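Local coordinates for protein prolyl-tRNA synthetase (Giardia lamblia ATCC 50803, PDB 3IAL) that probably catalyses the ATP-dependent joining of L-proline to tRNA(Pro), by way of the prolyl-adenylate that is bound in this structure, at residues V302-I307 and I366-R371; V362-E367 and V380-V385. All coordinates share one frame; numbering follows the deposited sequence.

Contact 1 of 2, residues V302-I307 and I366-R371; sequences VVIIPI and IEVGQR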
loop_
_atom_site.group_PDB
_atom_site.type_symbol
_atom_site.label_atom_id
_atom_site.label_comp_id
_atom_site.label_asym_id
_atom_site.label_seq_id
_atom_site.Cartn_x
_atom_site.Cartn_y
_atom_site.Cartn_z
ATOM N N VAL B 302 -16.297 5.586 15.706
ATOM C CA VAL B 302 -17.046 5.966 16.903
ATOM C C VAL B 302 -16.163 6.740 17.873
ATOM O O VAL B 302 -15.076 6.296 18.219
ATOM C CB VAL B 302 -17.571 4.726 17.647
ATOM C CG1 VAL B 302 -18.278 5.132 18.942
ATOM C CG2 VAL B 302 -18.499 3.907 16.756
ATOM N N VAL B 303 -16.632 7.898 18.315
ATOM C CA VAL B 303 -15.941 8.616 19.383
ATOM C C VAL B 303 -16.794 8.539 20.646
ATOM O O VAL B 303 -17.970 8.901 20.632
ATOM C CB VAL B 303 -15.622 10.075 19.004
ATOM C CG1 VAL B 303 -16.895 10.850 18.603
ATOM C CG2 VAL B 303 -14.874 10.761 20.153
ATOM N N ILE B 304 -16.208 8.040 21.728
ATOM C CA ILE B 304 -16.919 7.932 22.994
ATOM C C ILE B 304 -16.471 9.087 23.865
ATOM O O ILE B 304 -15.281 9.273 24.082
ATOM C CB ILE B 304 -16.638 6.593 23.705
ATOM C CG1 ILE B 304 -16.828 5.416 22.748
ATOM C CG2 ILE B 304 -17.563 6.420 24.888
ATOM C CD1 ILE B 304 -16.632 4.048 23.408
ATOM N N ILE B 305 -17.426 9.870 24.355
ATOM C CA ILE B 305 -17.118 11.064 25.130
ATOM C C ILE B 305 -17.654 10.947 26.559
ATOM O O ILE B 305 -18.864 10.893 26.766
ATOM C CB ILE B 305 -17.692 12.325 24.461
ATOM C CG1 ILE B 305 -17.103 12.489 23.053
ATOM C CG2 ILE B 305 -17.383 13.572 25.307
ATOM C CD1 ILE B 305 -17.814 13.531 22.196
ATOM N N PRO B 306 -16.750 10.880 27.547
ATOM C CA PRO B 306 -17.194 10.977 28.933
ATOM C C PRO B 306 -17.699 12.388 29.221
ATOM O O PRO B 306 -17.006 13.347 28.911
ATOM C CB PRO B 306 -15.923 10.684 29.749
ATOM C CG PRO B 306 -14.863 10.335 28.775
ATOM C CD PRO B 306 -15.288 10.787 27.434
ATOM N N ILE B 307 -18.904 12.513 29.774
ATOM C CA ILE B 307 -19.454 13.826 30.103
ATOM C C ILE B 307 -19.608 14.000 31.609
ATOM O O ILE B 307 -19.723 13.018 32.355
ATOM C CB ILE B 307 -20.805 14.116 29.387
ATOM C CG1 ILE B 307 -21.909 13.154 29.828
ATOM C CG2 ILE B 307 -20.628 14.075 27.881
ATOM C CD1 ILE B 307 -23.260 13.446 29.180
ATOM N N ILE B 366 -20.841 8.382 21.070
ATOM C CA ILE B 366 -21.553 7.882 22.210
ATOM C C ILE B 366 -21.186 8.793 23.383
ATOM O O ILE B 366 -20.010 9.061 23.610
ATOM C CB ILE B 366 -21.154 6.426 22.533
ATOM C CG1 ILE B 366 -21.370 5.515 21.320
ATOM C CG2 ILE B 366 -21.952 5.901 23.734
ATOM C CD1 ILE B 366 -20.901 4.085 21.537
ATOM N N GLU B 367 -22.192 9.274 24.108
ATOM C CA GLU B 367 -21.967 10.070 25.304
ATOM C C GLU B 367 -22.359 9.226 26.507
ATOM O O GLU B 367 -23.433 8.639 26.531
ATOM C CB GLU B 367 -22.786 11.357 25.262
ATOM C CG GLU B 367 -22.412 12.275 24.099
ATOM C CD GLU B 367 -23.281 13.520 24.006
ATOM O OE1 GLU B 367 -23.998 13.832 24.973
ATOM O OE2 GLU B 367 -23.234 14.195 22.958
ATOM N N VAL B 368 -21.460 9.156 27.482
ATOM C CA VAL B 368 -21.666 8.403 28.704
ATOM C C VAL B 368 -21.343 9.327 29.870
ATOM O O VAL B 368 -20.243 9.873 29.940
ATOM C CB VAL B 368 -20.727 7.182 28.758
ATOM C CG1 VAL B 368 -21.013 6.346 29.993
ATOM C CG2 VAL B 368 -20.844 6.339 27.477
ATOM N N GLY B 369 -22.310 9.518 30.766
ATOM C CA GLY B 369 -22.125 10.335 31.961
ATOM C C GLY B 369 -22.688 9.666 33.205
ATOM O O GLY B 369 -23.350 8.632 33.122
ATOM N N GLN B 370 -22.429 10.275 34.360
ATOM C CA GLN B 370 -22.833 9.714 35.650
ATOM C C GLN B 370 -24.327 9.412 35.692
ATOM O O GLN B 370 -24.731 8.307 36.050
ATOM C CB GLN B 370 -22.450 10.669 36.792
ATOM C CG GLN B 370 -22.880 10.205 38.185
ATOM C CD GLN B 370 -22.712 11.278 39.249
ATOM O OE1 GLN B 370 -21.811 12.116 39.176
ATOM N NE2 GLN B 370 -23.581 11.248 40.255
ATOM N N ARG B 371 -25.143 10.399 35.329
ATOM C CA ARG B 371 -26.598 10.264 35.398
ATOM C C ARG B 371 -27.090 9.116 34.521
ATOM O O ARG B 371 -27.795 8.227 34.992
ATOM C CB ARG B 371 -27.282 11.574 34.995
ATOM C CG ARG B 371 -28.807 11.511 34.992
ATOM C CD ARG B 371 -29.437 12.878 34.772
ATOM N NE ARG B 371 -30.671 12.781 33.988
ATOM C CZ ARG B 371 -30.731 12.706 32.656
ATOM N NH1 ARG B 371 -29.624 12.715 31.909
ATOM N NH2 ARG B 371 -31.916 12.620 32.059
HETATM O O HOH W 1 -20.458 12.430 34.900
#
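V303 and I366 are joined in a parallel ladder whose backbone amides satisfy one another. I366 N gives its hydrogen to V303 O at 3.0 Å, and I366 O takes that of I305 N at 2.8 Å. The ladder continues as V368 N reaches I305 O at 3.2 Å and I307 N reaches V368 O at 3.0 Å. P306 has no N-H to give; its CA-H faces V368 O instead. Beyond I307 the strands no longer bond directly: a water donates to I307 O and accepts from Q370 N, at the first turn of the helix whose N-cap position is G369. I307 CG1 sits between backbone N and carbonyl carbon (chi1 64°), which lays it 3.5 Å from G369 CA. On the face of I304, I366 and V368, V302 CG1 meets I366 CD1 at 3.8 Å. The two strands lie side by side in the mixed sheet of the anticodon-binding domain, where helix 315-334 packs on I304 and V368 and helix 350-359 on I305 and E367. E367 OE2 is held in a salt bridge by R365 NE. With polar partners supplied by backbone and water, aliphatic side chains can fill the buried face.

Contact 2 of 2, residues V362-E367 and V380-V385; sequences VPLRIE and VVPRDV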
loop_
_atom_site.group_PDB
_atom_site.type_symbol
_atom_site.label_atom_id
_atom_site.label_comp_id
_atom_site.label_asym_id
_atom_site.label_seq_id
_atom_site.Cartn_x
_atom_site.Cartn_y
_atom_site.Cartn_z
ATOM N N VAL B 362 -16.890 11.985 11.923
ATOM C CA VAL B 362 -16.965 10.714 12.658
ATOM C C VAL B 362 -18.417 10.213 12.650
ATOM O O VAL B 362 -19.300 10.926 13.083
ATOM C CB VAL B 362 -16.460 10.854 14.114
ATOM C CG1 VAL B 362 -16.594 9.510 14.874
ATOM C CG2 VAL B 362 -15.022 11.340 14.124
ATOM N N PRO B 363 -18.666 8.997 12.125
ATOM C CA PRO B 363 -20.038 8.489 11.973
ATOM C C PRO B 363 -20.894 8.545 13.236
ATOM O O PRO B 363 -22.032 9.015 13.180
ATOM C CB PRO B 363 -19.822 7.037 11.546
ATOM C CG PRO B 363 -18.514 7.075 10.806
ATOM C CD PRO B 363 -17.676 8.065 11.535
ATOM N N LEU B 364 -20.348 8.089 14.359
ATOM C CA LEU B 364 -21.117 7.982 15.594
ATOM C C LEU B 364 -20.348 8.540 16.784
ATOM O O LEU B 364 -19.147 8.303 16.925
ATOM C CB LEU B 364 -21.461 6.516 15.873
ATOM C CG LEU B 364 -22.440 5.811 14.937
ATOM C CD1 LEU B 364 -22.430 4.301 15.186
ATOM C CD2 LEU B 364 -23.837 6.369 15.100
ATOM N N ARG B 365 -21.036 9.283 17.641
ATOM C CA ARG B 365 -20.522 9.522 18.988
ATOM C C ARG B 365 -21.450 8.915 20.022
ATOM O O ARG B 365 -22.677 8.922 19.870
ATOM C CB ARG B 365 -20.290 11.006 19.284
ATOM C CG ARG B 365 -21.538 11.821 19.493
ATOM C CD ARG B 365 -21.231 13.166 20.111
ATOM N NE ARG B 365 -22.445 13.969 20.169
ATOM C CZ ARG B 365 -22.962 14.627 19.133
ATOM N NH1 ARG B 365 -22.360 14.603 17.945
ATOM N NH2 ARG B 365 -24.082 15.321 19.290
ATOM N N ILE B 366 -20.841 8.382 21.070
ATOM C CA ILE B 366 -21.553 7.882 22.210
ATOM C C ILE B 366 -21.186 8.793 23.383
ATOM O O ILE B 366 -20.010 9.061 23.610
ATOM C CB ILE B 366 -21.154 6.426 22.533
ATOM C CG1 ILE B 366 -21.370 5.515 21.320
ATOM C CG2 ILE B 366 -21.952 5.901 23.734
ATOM C CD1 ILE B 366 -20.901 4.085 21.537
ATOM N N GLU B 367 -22.192 9.274 24.108
ATOM C CA GLU B 367 -21.967 10.070 25.304
ATOM C C GLU B 367 -22.359 9.226 26.507
ATOM O O GLU B 367 -23.433 8.639 26.531
ATOM C CB GLU B 367 -22.786 11.357 25.262
ATOM C CG GLU B 367 -22.412 12.275 24.099
ATOM C CD GLU B 367 -23.281 13.520 24.006
ATOM O OE1 GLU B 367 -23.998 13.832 24.973
ATOM O OE2 GLU B 367 -23.234 14.195 22.958
ATOM N N VAL B 380 -26.314 7.845 21.809
ATOM C CA VAL B 380 -25.653 7.545 20.550
ATOM C C VAL B 380 -26.216 8.460 19.462
ATOM O O VAL B 380 -27.419 8.477 19.223
ATOM C CB VAL B 380 -25.844 6.063 20.153
ATOM C CG1 VAL B 380 -25.116 5.756 18.859
ATOM C CG2 VAL B 380 -25.353 5.144 21.265
ATOM N N VAL B 381 -25.335 9.216 18.812
ATOM C CA VAL B 381 -25.730 10.246 17.854
ATOM C C VAL B 381 -25.014 10.010 16.525
ATOM O O VAL B 381 -23.793 10.118 16.469
ATOM C CB VAL B 381 -25.365 11.652 18.382
ATOM C CG1 VAL B 381 -25.830 12.745 17.408
ATOM C CG2 VAL B 381 -25.961 11.875 19.788
ATOM N N PRO B 382 -25.763 9.655 15.460
ATOM C CA PRO B 382 -25.136 9.532 14.144
ATOM C C PRO B 382 -24.863 10.901 13.526
ATOM O O PRO B 382 -25.569 11.864 13.820
ATOM C CB PRO B 382 -26.173 8.757 13.307
ATOM C CG PRO B 382 -27.276 8.396 14.234
ATOM C CD PRO B 382 -27.188 9.298 15.415
ATOM N N ARG B 383 -23.857 10.961 12.665
ATOM C CA ARG B 383 -23.343 12.223 12.134
ATOM C C ARG B 383 -24.291 12.937 11.161
ATOM O O ARG B 383 -24.344 14.161 11.142
ATOM C CB ARG B 383 -21.985 11.970 11.447
ATOM C CG ARG B 383 -21.386 13.153 10.716
ATOM C CD ARG B 383 -21.153 14.356 11.625
ATOM N NE ARG B 383 -20.583 15.461 10.868
ATOM C CZ ARG B 383 -21.277 16.334 10.137
ATOM N NH1 ARG B 383 -22.609 16.274 10.055
ATOM N NH2 ARG B 383 -20.625 17.287 9.478
ATOM N N ASP B 384 -25.018 12.179 10.343
ATOM C CA ASP B 384 -25.827 12.774 9.274
ATOM C C ASP B 384 -27.114 13.441 9.758
ATOM O O ASP B 384 -27.588 14.377 9.120
ATOM C CB ASP B 384 -26.162 11.740 8.203
ATOM C CG ASP B 384 -27.032 10.608 8.730
ATOM O OD1 ASP B 384 -26.852 10.214 9.905
ATOM O OD2 ASP B 384 -27.892 10.118 7.965
ATOM N N VAL B 385 -27.675 12.955 10.863
ATOM C CA VAL B 385 -28.932 13.498 11.407
ATOM C C VAL B 385 -28.706 14.356 12.647
ATOM O O VAL B 385 -29.487 15.270 12.926
ATOM C CB VAL B 385 -29.951 12.380 11.757
ATOM C CG1 VAL B 385 -30.532 11.774 10.488
ATOM C CG2 VAL B 385 -29.312 11.309 12.643
#
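The guanidinium of R365 lies beside V381, whose CG1 rests over one of its faces, 3.5 Å above the plane and displaced toward the rim; CG1 comes within 3.6 Å of R365 NH2. At the edge, in the guanidinium plane, is the carboxylate carbon of E367. R365 NE donates there to E367 OE2 at 2.9 Å, a salt bridge that uses the anti lone pair of the oxygen and helps to fix the turn of the planar group. R365 CG stands between backbone N and carbonyl carbon (chi1 73°), which sets CG beside V381 CB, and the chain then runs extended to NE, bringing the guanidinium against V381 CG1. R365 NH1 also has a long, weak ion pair with E358 OE2 of helix 350-359.

R365 and V381 form a hydrogen-bonded antiparallel pair: R365 N donates to V381 O and V381 N to R365 O. This joins strands 364-369 and 377-382 within the mixed five-stranded sheet of the alpha/beta anticodon-binding fold of class IIa synthetases, such as those for proline, histidine, threonine and glycine. The flanking non-hydrogen-bonded pairs, L364 with P382 and I366 with V380, turn their side chains to the opposite face. L364 CD2 reaches obliquely across to P382, 3.8 Å from CB, and also meets V380 CG1; V380 CG2 lies 4.0 Å from I366 CG1.

Past P382 the strand gives way to a loop, yet R383 N still donates to P363 O at 2.7 Å through a bent bond (131°). R383 CB approaches V362 O to 3.3 Å, and a bend at chi2 carries the guanidinium away, where NE binds the carbonyl of E358 and NH1 forms a salt bridge with D287.

Contacts 1 and 2 are successive seams of one mixed sheet, their centres 11 Å apart, and both are made by strand 364-369, which pairs with a parallel neighbour at 302-307 and an antiparallel one at 377-382. I366 and E367 belong to both. Along the chain, 302-307 comes first, helix 315-334, edge strand 340-342 and helix 350-359 follow, and then 364-369 enters between its two partners; short helix 370-374 links it to 377-382. The seams also touch directly, for V303 N probably hydrogen-bonds to L364 O at 2.9 Å. Flanked on both sides, strand 364-369 binds chain-distant 302-307 and chain-near 377-382 into the sheet of the domain that, as in relatives, probably recognises the tRNA anticodon.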